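PDB 2D5W: peptide ABC transporter, peptide-binding protein from Thermus thermophilus, which binds oligopeptides, here a pentapeptide, and probably delivers them to an ABC transporter for uptake into the cell. Local coordinates for residues V61-L64 with E65-R68; G46-A49 with D50-F54; I131-A134 with R135-T138. All blocks are in the same frame, centred on the assembly; numbering follows the deposited sequence.

Interaction 1. Residues V61-L64 with E65-R68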
# COMPACT_ATOMS: atom_id res chain seq x y z
N VAL A 61 16.68 18.84 3.98
CA VAL A 61 15.95 18.54 2.76
C VAL A 61 16.65 19.21 1.58
O VAL A 61 16.94 20.41 1.61
CB VAL A 61 14.51 19.07 2.85
CG1 VAL A 61 13.78 18.82 1.54
CG2 VAL A 61 13.77 18.39 3.99
N PRO A 62 16.95 18.44 0.53
CA PRO A 62 17.62 19.01 -0.64
C PRO A 62 16.69 19.91 -1.44
O PRO A 62 15.52 19.58 -1.65
CB PRO A 62 18.04 17.78 -1.44
CG PRO A 62 16.98 16.78 -1.10
CD PRO A 62 16.80 16.98 0.39
N THR A 63 17.19 21.06 -1.87
CA THR A 63 16.39 22.00 -2.66
C THR A 63 17.29 22.68 -3.68
O THR A 63 18.51 22.54 -3.64
CB THR A 63 15.77 23.10 -1.79
OG1 THR A 63 16.81 23.96 -1.30
CG2 THR A 63 15.01 22.50 -0.61
N LEU A 64 16.68 23.42 -4.60
CA LEU A 64 17.46 24.14 -5.59
C LEU A 64 18.17 25.27 -4.86
O LEU A 64 19.32 25.59 -5.16
CB LEU A 64 16.54 24.72 -6.67
CG LEU A 64 15.90 23.74 -7.65
CD1 LEU A 64 14.87 24.47 -8.50
CD2 LEU A 64 16.98 23.13 -8.53
N GLU A 65 17.48 25.83 -3.87
CA GLU A 65 18.00 26.94 -3.07
C GLU A 65 19.30 26.63 -2.33
O GLU A 65 20.16 27.51 -2.21
CB GLU A 65 16.95 27.41 -2.07
CG GLU A 65 15.58 27.67 -2.67
CD GLU A 65 14.78 26.40 -2.88
OE1 GLU A 65 14.44 25.75 -1.87
OE2 GLU A 65 14.50 26.05 -4.05
N ASN A 66 19.45 25.41 -1.82
CA ASN A 66 20.68 25.06 -1.11
C ASN A 66 21.65 24.27 -1.98
O ASN A 66 22.64 23.73 -1.49
CB ASN A 66 20.38 24.30 0.20
CG ASN A 66 19.58 23.02 -0.01
OD1 ASN A 66 19.71 22.34 -1.02
ND2 ASN A 66 18.76 22.69 0.98
N GLY A 67 21.35 24.20 -3.28
CA GLY A 67 22.21 23.51 -4.22
C GLY A 67 22.26 22.00 -4.14
O GLY A 67 23.09 21.37 -4.80
N ARG A 68 21.40 21.39 -3.33
CA ARG A 68 21.39 19.94 -3.20
C ARG A 68 20.58 19.27 -4.31
O ARG A 68 20.64 18.06 -4.49
CB ARG A 68 20.87 19.52 -1.83
CG ARG A 68 21.89 19.71 -0.71
CD ARG A 68 21.27 19.36 0.64
NE ARG A 68 22.24 19.41 1.73
CZ ARG A 68 23.12 18.45 2.01
NH1 ARG A 68 23.96 18.60 3.02
NH2 ARG A 68 23.16 17.34 1.28
O HOH W 1 13.74 23.22 -4.85

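Interaction 2. Residues G46-A49 with D50-F54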
# COMPACT_ATOMS: atom_id res chain seq x y z
N GLY A 46 11.61 12.60 5.77
CA GLY A 46 10.25 12.18 6.07
C GLY A 46 9.24 13.10 5.40
O GLY A 46 9.62 14.05 4.73
N PHE A 47 7.96 12.80 5.57
CA PHE A 47 6.89 13.62 5.01
C PHE A 47 5.89 13.80 6.15
O PHE A 47 5.29 12.83 6.62
CB PHE A 47 6.24 12.91 3.82
CG PHE A 47 5.49 13.83 2.89
CD1 PHE A 47 4.11 13.72 2.73
CD2 PHE A 47 6.18 14.81 2.17
CE1 PHE A 47 3.43 14.58 1.86
CE2 PHE A 47 5.50 15.67 1.30
CZ PHE A 47 4.12 15.55 1.15
N ASN A 48 5.73 15.04 6.61
CA ASN A 48 4.85 15.29 7.75
C ASN A 48 3.37 15.50 7.46
O ASN A 48 2.93 15.44 6.31
CB ASN A 48 5.40 16.46 8.59
CG ASN A 48 5.37 17.79 7.85
OD1 ASN A 48 4.52 18.02 6.99
ND2 ASN A 48 6.28 18.69 8.21
N ALA A 49 2.60 15.73 8.52
CA ALA A 49 1.16 15.92 8.41
C ALA A 49 0.77 17.15 7.61
O ALA A 49 -0.35 17.23 7.10
CB ALA A 49 0.54 15.98 9.80
N ASP A 50 1.69 18.10 7.49
CA ASP A 50 1.44 19.32 6.73
C ASP A 50 1.85 19.12 5.28
O ASP A 50 1.94 20.08 4.51
CB ASP A 50 2.23 20.49 7.34
CG ASP A 50 1.61 21.01 8.63
OD1 ASP A 50 2.34 21.61 9.44
OD2 ASP A 50 0.39 20.84 8.82
N SER A 51 2.10 17.87 4.91
CA SER A 51 2.50 17.52 3.55
C SER A 51 3.80 18.20 3.12
O SER A 51 3.91 18.72 2.01
CB SER A 51 1.38 17.87 2.57
OG SER A 51 0.21 17.14 2.88
N GLN A 52 4.78 18.18 4.01
CA GLN A 52 6.07 18.78 3.74
C GLN A 52 7.21 17.81 4.02
O GLN A 52 7.15 17.03 4.98
CB GLN A 52 6.31 20.00 4.63
CG GLN A 52 5.18 21.00 4.68
CD GLN A 52 5.41 22.04 5.75
OE1 GLN A 52 5.69 21.71 6.90
NE2 GLN A 52 5.31 23.31 5.37
N ASN A 53 8.23 17.85 3.18
CA ASN A 53 9.40 17.02 3.40
C ASN A 53 10.09 17.62 4.62
O ASN A 53 10.08 18.83 4.81
CB ASN A 53 10.39 17.10 2.23
CG ASN A 53 9.92 16.36 1.00
OD1 ASN A 53 9.21 15.37 1.09
ND2 ASN A 53 10.36 16.83 -0.16
N PHE A 54 10.69 16.77 5.44
CA PHE A 54 11.43 17.27 6.59
C PHE A 54 12.57 16.30 6.85
O PHE A 54 12.48 15.11 6.56
CB PHE A 54 10.52 17.47 7.82
CG PHE A 54 10.07 16.20 8.48
CD1 PHE A 54 9.04 15.43 7.94
CD2 PHE A 54 10.64 15.79 9.68
CE1 PHE A 54 8.59 14.28 8.58
CE2 PHE A 54 10.21 14.64 10.33
CZ PHE A 54 9.18 13.88 9.78

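Interaction 3. Residues I131-A134 with R135-T138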
# COMPACT_ATOMS: atom_id res chain seq x y z
N ILE A 131 28.18 7.59 -4.69
CA ILE A 131 28.67 7.74 -3.32
C ILE A 131 29.89 8.66 -3.26
O ILE A 131 30.90 8.40 -3.92
CB ILE A 131 29.06 6.37 -2.73
CG1 ILE A 131 27.92 5.36 -2.92
CG2 ILE A 131 29.41 6.51 -1.26
CD1 ILE A 131 26.63 5.75 -2.23
N LYS A 132 29.80 9.72 -2.46
CA LYS A 132 30.92 10.66 -2.32
C LYS A 132 31.85 10.25 -1.18
O LYS A 132 33.07 10.22 -1.34
CB LYS A 132 30.39 12.08 -2.05
CG LYS A 132 31.49 13.11 -1.81
CD LYS A 132 30.91 14.47 -1.48
CE LYS A 132 32.00 15.49 -1.16
NZ LYS A 132 32.92 15.69 -2.31
N ASP A 133 31.27 9.95 -0.02
CA ASP A 133 32.03 9.51 1.15
C ASP A 133 31.10 8.70 2.04
O ASP A 133 29.99 8.36 1.63
CB ASP A 133 32.64 10.71 1.90
CG ASP A 133 31.62 11.77 2.26
OD1 ASP A 133 30.63 11.44 2.95
OD2 ASP A 133 31.81 12.94 1.86
N ALA A 134 31.54 8.39 3.26
CA ALA A 134 30.74 7.58 4.17
C ALA A 134 29.36 8.13 4.51
O ALA A 134 28.48 7.37 4.92
CB ALA A 134 31.53 7.31 5.45
N ARG A 135 29.16 9.44 4.36
CA ARG A 135 27.86 10.01 4.70
C ARG A 135 27.24 10.91 3.65
O ARG A 135 26.18 11.50 3.88
CB ARG A 135 27.95 10.71 6.06
CG ARG A 135 28.21 9.71 7.18
CD ARG A 135 28.25 10.32 8.56
NE ARG A 135 28.31 9.26 9.57
CZ ARG A 135 29.32 8.42 9.73
NH1 ARG A 135 29.27 7.49 10.67
NH2 ARG A 135 30.41 8.52 8.98
N ASN A 136 27.87 11.02 2.50
CA ASN A 136 27.35 11.85 1.42
C ASN A 136 27.10 11.01 0.17
O ASN A 136 27.99 10.30 -0.30
CB ASN A 136 28.32 12.98 1.07
CG ASN A 136 28.23 14.14 2.03
OD1 ASN A 136 27.21 14.84 2.07
ND2 ASN A 136 29.29 14.37 2.79
N PHE A 137 25.87 11.08 -0.34
CA PHE A 137 25.53 10.37 -1.57
C PHE A 137 24.57 11.20 -2.40
O PHE A 137 23.96 12.15 -1.91
CB PHE A 137 24.94 8.98 -1.29
CG PHE A 137 23.60 8.99 -0.61
CD1 PHE A 137 23.49 9.17 0.77
CD2 PHE A 137 22.44 8.76 -1.34
CE1 PHE A 137 22.25 9.11 1.40
CE2 PHE A 137 21.19 8.70 -0.72
CZ PHE A 137 21.10 8.88 0.65
N THR A 138 24.45 10.83 -3.67
CA THR A 138 23.57 11.54 -4.59
C THR A 138 22.67 10.56 -5.32
O THR A 138 23.14 9.56 -5.87
CB THR A 138 24.39 12.32 -5.64
OG1 THR A 138 25.25 13.25 -4.98
CG2 THR A 138 23.48 13.06 -6.60

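Interaction 1. Residues V61-L64 with E65-R68
Asn66 and Thr63 exchange two hydrogen bonds across a tight reversal of the chain. The backbone N of Thr63 donates to Asn66 OD1 over 3.0 Å. In return Asn66 N donates to Thr63 OG1 over 3.1 Å. On the far side of the amide, Asn66 ND2 reaches Val61 O at 3.0 Å, and this acceptor lies almost in the amide plane. OD1 has a second donor, Arg68 N at 3.0 Å, which arrives in the carbonyl plane and closes an Asx turn. Thr63 N instead comes in tilted by 31°. Two bonds on OD1 and one on ND2 fix the rotation of the amide. A chi1 of 58° folds the group back over residues 61-63. Residues Leu64 to Gly67 form a type I beta turn, with Gly67 N bonded to Leu64 O over 3.1 Å. Gly67 has a positive phi, which favours glycine. Glu65 bends at chi2 (80°), and its OE1 comes close beside Thr63 CB, at 3.0 Å. One water joins Glu65 OE2 to Leu64 N. Farther out, Pro62 CB presses tightly on Arg68 CB at 3.3 Å. The guanidinium of Arg68 leads away to a salt bridge with Glu60 and to hydrogen bonds with Thr86 and Asp84. Pro62 also touches Leu69 of strand 69-75. The chemistry is mostly side chain to backbone. This surface loop, which leads from strand 53-55 into strand 69-75, probably owes its shape largely to the Asn66 amide, the Thr63 hydroxyl and the beta turn.

Interaction 2. Residues G46-A49 with D50-F54
The Phe54 ring overlaps Gly46, whose N sits over one ring face and whose carbonyl C is 3.5 Å from Phe54 CD1. The two residues pair in a short antiparallel beta hairpin of strands 45-47 and 53-55. A CB on residue 46 would probably run into Phe54 CE1, consistent with a glycine at this place. Gly46 and Phe54 form a hydrogen-bonded pair; Gly46 N to Phe54 O is 2.8 Å. Phe47 and Asn53 form the next, non-hydrogen-bonded pair, with side chains on the opposite face from Phe54. There Gln52 N lies over one face of the Phe47 ring. Asn53 OD1 meets the ring edge, 3.3 Å from Phe47 CD2. Gly151 and Thr149 hold the Asn53 amide. Asn48 N then donates to Gln52 O at 2.9 Å. A type I beta turn from Asn48 to Ser51 closes the hairpin, and Asn48 holds the turn through its side chain. Its chi1 of 66° turns the amide back toward the chain. OD1 accepts Gln52 N at 3.0 Å from above its carbonyl plane, and Asp50 N more weakly. At the tip, Asp50 bonds to Tyr598. The other half of the Asn48 amide, ND2, makes a weak but straight bond of 3.3 Å to Gln52 OE1.

Interaction 3. Residues I131-A134 with R135-T138
The Asp133 carboxylate and the Asn136 amide are turned 74° apart, and ND2 of Asn136 meets both carboxylate oxygens. Its firmer bond is to Asp133 OD2, at 3.0 Å on the syn lone pair and close to the amide plane. The bond from ND2 to Asp133 OD1 is weak. OD1 uses its anti lone pair for Arg135 N, 2.9 Å away, and takes a weak bond from Asn136 N. A chi1 of 53° brings the carboxylate round to these backbone N atoms. With an alanine in place of Asp133, Arg135 N would probably lose this acceptor and ND2 of Asn136 its carboxylate partner, the amide then held at OD1 by Thr86. Lys132 N donates to Asn136 O at 2.9 Å, and its side chain lies alongside Asn136, CB to CB 3.9 Å. Ile131 and Phe137 form an antiparallel non-hydrogen-bonded pair, and CD1 of Ile131 packs on CB of Phe137 at 3.8 Å. The turn joins strands 127-131 and 136-141 at the edge of a four-stranded antiparallel sheet. The buried Phe137 packs on Val104 of helix 101-112, on Ile85 of strand 78-86 and on Val129 of strand 127-131.

How the interactions relate
All three interactions are local reversals, in series along the chain. Interactions 1 and 3 lie at the surface, with centres about 29 and 30 Å from the chain's centre. Interaction 2 is partly buried, at about 18 Å. In each, a side-chain oxygen accepts from backbone N-H groups. Interaction 1 uses a neutral amide and a hydroxyl, and interaction 3 mainly a carboxylate, which also bonds a side-chain amide. Interaction 2 uses an amide and adds strand pairing and aromatic rings against the backbone. Interactions 1 and 2 touch: Val61 CG2 is 3.7 Å from Phe54 CA. Interactions 1 and 3 do not touch, but Arg68 and Asn136 both bond to Thr86 of strand 78-86, which ties both to one sheet.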